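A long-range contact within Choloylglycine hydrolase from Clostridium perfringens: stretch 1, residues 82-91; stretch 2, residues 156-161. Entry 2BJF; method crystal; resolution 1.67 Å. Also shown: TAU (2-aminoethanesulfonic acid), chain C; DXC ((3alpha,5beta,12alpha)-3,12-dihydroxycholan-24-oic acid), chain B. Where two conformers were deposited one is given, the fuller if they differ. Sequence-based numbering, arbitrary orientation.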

# COMPACT_ATOMS: atom_id res chain seq x y z
N ASN A 82 -11.95 -19.54 -11.30
CA ASN A 82 -10.63 -20.17 -11.23
C ASN A 82 -10.14 -20.34 -9.79
O ASN A 82 -10.35 -19.46 -8.94
CB ASN A 82 -9.61 -19.38 -12.05
CG ASN A 82 -8.28 -20.11 -12.22
OD1 ASN A 82 -8.25 -21.33 -12.37
ND2 ASN A 82 -7.19 -19.36 -12.20
N PHE A 83 -9.50 -21.47 -9.52
CA PHE A 83 -9.03 -21.81 -8.17
C PHE A 83 -7.76 -22.65 -8.30
O PHE A 83 -7.76 -23.83 -7.94
CB PHE A 83 -10.15 -22.57 -7.44
CG PHE A 83 -9.96 -22.70 -5.95
CD1 PHE A 83 -9.71 -21.58 -5.16
CD2 PHE A 83 -10.09 -23.94 -5.33
CE1 PHE A 83 -9.55 -21.70 -3.78
CE2 PHE A 83 -9.93 -24.07 -3.95
CZ PHE A 83 -9.66 -22.95 -3.18
N PRO A 84 -6.67 -22.04 -8.82
CA PRO A 84 -5.47 -22.78 -9.23
C PRO A 84 -4.63 -23.32 -8.08
O PRO A 84 -3.92 -24.31 -8.25
CB PRO A 84 -4.67 -21.75 -10.02
CG PRO A 84 -5.07 -20.45 -9.44
CD PRO A 84 -6.51 -20.59 -9.02
N VAL A 85 -4.70 -22.66 -6.93
CA VAL A 85 -3.93 -23.09 -5.77
C VAL A 85 -4.87 -23.53 -4.65
O VAL A 85 -5.93 -22.93 -4.45
CB VAL A 85 -2.97 -21.98 -5.27
CG1 VAL A 85 -1.88 -22.57 -4.38
CG2 VAL A 85 -2.32 -21.23 -6.44
N TYR A 86 -4.46 -24.59 -3.96
CA TYR A 86 -5.18 -25.18 -2.81
C TYR A 86 -6.32 -26.13 -3.19
O TYR A 86 -6.92 -26.77 -2.32
CB TYR A 86 -5.64 -24.10 -1.81
CG TYR A 86 -4.53 -23.15 -1.39
CD1 TYR A 86 -3.50 -23.58 -0.54
CD2 TYR A 86 -4.50 -21.83 -1.84
CE1 TYR A 86 -2.47 -22.72 -0.16
CE2 TYR A 86 -3.48 -20.97 -1.47
CZ TYR A 86 -2.47 -21.41 -0.63
OH TYR A 86 -1.47 -20.55 -0.26
N VAL A 87 -6.60 -26.23 -4.49
CA VAL A 87 -7.62 -27.16 -5.00
C VAL A 87 -7.08 -28.59 -5.03
O VAL A 87 -5.88 -28.81 -5.25
CB VAL A 87 -8.13 -26.73 -6.40
CG1 VAL A 87 -7.08 -26.99 -7.48
CG2 VAL A 87 -9.45 -27.42 -6.74
N SER A 88 -7.96 -29.56 -4.80
CA SER A 88 -7.62 -30.98 -4.91
C SER A 88 -8.84 -31.82 -5.25
O SER A 88 -9.77 -31.93 -4.45
CB SER A 88 -6.96 -31.48 -3.61
OG SER A 88 -6.70 -32.87 -3.67
N TYR A 89 -8.82 -32.41 -6.44
CA TYR A 89 -9.87 -33.34 -6.86
C TYR A 89 -9.37 -34.77 -6.71
O TYR A 89 -8.17 -35.03 -6.82
CB TYR A 89 -10.25 -33.11 -8.32
CG TYR A 89 -10.59 -31.69 -8.71
CD1 TYR A 89 -11.64 -31.00 -8.09
CD2 TYR A 89 -9.90 -31.05 -9.74
CE1 TYR A 89 -11.96 -29.69 -8.47
CE2 TYR A 89 -10.21 -29.75 -10.12
CZ TYR A 89 -11.24 -29.08 -9.49
OH TYR A 89 -11.55 -27.79 -9.87
N SER A 90 -10.29 -35.70 -6.45
CA SER A 90 -9.96 -37.12 -6.45
C SER A 90 -9.75 -37.60 -7.89
O SER A 90 -10.36 -37.07 -8.82
CB SER A 90 -11.05 -37.95 -5.77
OG SER A 90 -12.25 -37.97 -6.52
N LYS A 91 -8.86 -38.57 -8.06
CA LYS A 91 -8.53 -39.12 -9.38
C LYS A 91 -9.65 -40.00 -9.93
O LYS A 91 -9.83 -40.10 -11.14
CB LYS A 91 -7.22 -39.91 -9.33
CG LYS A 91 -6.00 -39.09 -8.91
CD LYS A 91 -4.71 -39.92 -8.96
CE LYS A 91 -4.65 -40.99 -7.87
NZ LYS A 91 -4.54 -40.42 -6.49
N VAL A 156 -18.22 -23.13 -2.52
CA VAL A 156 -17.85 -24.55 -2.54
C VAL A 156 -16.40 -24.71 -2.99
O VAL A 156 -16.04 -24.34 -4.11
CB VAL A 156 -18.78 -25.35 -3.48
CG1 VAL A 156 -18.42 -26.83 -3.45
CG2 VAL A 156 -20.24 -25.15 -3.09
N GLU A 157 -15.57 -25.26 -2.10
CA GLU A 157 -14.16 -25.46 -2.39
C GLU A 157 -13.71 -26.85 -1.93
O GLU A 157 -13.85 -27.19 -0.76
CB GLU A 157 -13.30 -24.39 -1.70
CG GLU A 157 -13.59 -22.97 -2.19
CD GLU A 157 -12.76 -21.90 -1.50
OE1 GLU A 157 -12.22 -22.14 -0.40
OE2 GLU A 157 -12.67 -20.79 -2.07
N GLN A 158 -13.20 -27.65 -2.86
CA GLN A 158 -12.64 -28.94 -2.49
C GLN A 158 -11.13 -28.87 -2.36
O GLN A 158 -10.43 -28.53 -3.31
CB GLN A 158 -13.05 -30.05 -3.46
CG GLN A 158 -12.66 -31.44 -2.96
CD GLN A 158 -13.40 -32.57 -3.65
OE1 GLN A 158 -14.63 -32.62 -3.64
NE2 GLN A 158 -12.64 -33.49 -4.24
N THR A 159 -10.65 -29.19 -1.16
CA THR A 159 -9.23 -29.22 -0.86
C THR A 159 -8.78 -30.67 -0.63
O THR A 159 -9.59 -31.59 -0.76
CB THR A 159 -8.90 -28.37 0.38
OG1 THR A 159 -9.61 -28.88 1.52
CG2 THR A 159 -9.30 -26.91 0.16
N LYS A 160 -7.51 -30.85 -0.29
CA LYS A 160 -6.96 -32.18 0.01
C LYS A 160 -7.57 -32.78 1.28
O LYS A 160 -7.51 -33.99 1.49
CB LYS A 160 -5.43 -32.13 0.10
CG LYS A 160 -4.88 -31.18 1.16
CD LYS A 160 -3.36 -31.13 1.12
CE LYS A 160 -2.81 -30.10 2.09
NZ LYS A 160 -1.34 -29.92 1.95
N GLU A 161 -8.15 -31.92 2.11
CA GLU A 161 -8.78 -32.33 3.37
C GLU A 161 -10.21 -32.82 3.15
O GLU A 161 -10.54 -33.96 3.51
CB GLU A 161 -8.76 -31.17 4.37
CG GLU A 161 -9.22 -31.53 5.78
CD GLU A 161 -9.37 -30.31 6.69
OE1 GLU A 161 -9.26 -29.17 6.20
OE2 GLU A 161 -9.61 -30.51 7.90
C1 TAU C . -3.73 -17.60 -12.06
C2 TAU C . -4.74 -17.18 -12.69
N1 TAU C . -2.67 -18.11 -11.69
S TAU C . -5.95 -16.51 -11.94
O1 TAU C . -6.20 -17.21 -10.66
O2 TAU C . -5.66 -15.09 -11.68
O3 TAU C . -7.16 -16.62 -12.79
C1 DXC B . -10.22 -27.93 -21.24
C2 DXC B . -11.22 -28.41 -20.19
C3 DXC B . -12.66 -28.52 -20.71
C4 DXC B . -13.16 -27.25 -21.44
C5 DXC B . -12.12 -26.81 -22.47
C6 DXC B . -10.71 -26.65 -21.90
C7 DXC B . -13.59 -28.96 -19.57
C8 DXC B . -13.92 -27.84 -18.58
C9 DXC B . -14.34 -26.52 -19.23
C10 DXC B . -13.41 -26.13 -20.40
C11 DXC B . -14.29 -25.37 -18.22
C12 DXC B . -14.74 -24.01 -18.78
C13 DXC B . -13.87 -23.63 -19.98
C14 DXC B . -13.81 -24.77 -21.01
C15 DXC B . -14.98 -25.53 -16.87
C16 DXC B . -15.09 -24.08 -16.37
C17 DXC B . -14.57 -23.18 -17.50
C18 DXC B . -14.45 -27.57 -22.20
C19 DXC B . -15.14 -21.75 -17.41
O1 DXC B . -12.54 -23.27 -19.57
O2 DXC B . -8.95 -27.70 -20.62
C20 DXC B . -16.22 -24.04 -19.22
C21 DXC B . -14.67 -21.03 -16.14
C22 DXC B . -13.15 -20.89 -16.06
C23 DXC B . -12.72 -19.75 -15.17
O3 DXC B . -13.57 -18.95 -14.72
O4 DXC B . -11.50 -19.65 -14.90
C24 DXC B . -14.85 -20.87 -18.63
O HOH W 1 -5.51 -28.54 -0.88

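The contact between the two stretches is small, burying 366 Å² in all, and it centres on Gln158 and Ser88, with Phe83 packing against Glu157 at one end. Gln158, the last residue of its strand, has the largest area covered, and it engages Ser88 through both its backbone and its side chain. The amide N of Ser88 donates a hydrogen bond to the carbonyl O of Gln158 (3.1 Å, with an N-H...O angle of 156°). In return, NE2 of Gln158 donates to the carbonyl O of Ser88 at 3.3 Å, with an angle of 146°. Both polar groups of the Ser88 backbone are thus satisfied by a single residue, although stretch 1 forms no regular strand here. The CA-to-CB bond of Gln158 points sideways, but the extended side chain, with chi1 and chi2 both t, brings its amide nearer to stretch 1. There NE2 also lies 3.8 Å from CA of Tyr89, a packing distance, while further hydrogen bonds hold OE1 and NE2 elsewhere in the structure.

The carbonyl O of Gln158 also receives a CA-H...O contact from Val87, whose CA lies 3.6 Å from it with an angle of 145° at the hydrogen. Although its CA-to-CB bond points away from stretch 2, the side chain of Val87 also touches this carbonyl, with CG2 3.7 Å from O of Gln158.

Ser88 is the most covered residue of stretch 1, and its CA-to-CB bond points toward stretch 2. Its CB packs on the backbone where the strand gives way to loop, 3.6 Å from C of Thr159 and 3.4 Å from N of Lys160. The hydroxyl forms no hydrogen bond across the contact; OG approaches CB of Lys160 at 4.0 Å. The CA atoms of Ser88 and Thr159 are 4.7 Å apart, the nearest such pair between the stretches.

Beside this pairing, Tyr86 contributes mainly its carbonyl group. Its O lies 3.4 Å from CG2 of Thr159 and accepts a hydrogen bond from a water at 2.7 Å. The same water accepts one from N of Lys160 at 3.1 Å, so it bridges two backbone groups that do not meet directly.

Phe83 is buried, and its CA-to-CB bond points toward stretch 2. Its CE1 comes within 3.7 Å of OE2 of Glu157, which approaches the ring obliquely. The contact is one of packing, and both carboxylate oxygens of Glu157 are hydrogen-bonded elsewhere in the structure, which satisfies the buried acid without help from the aromatic ring.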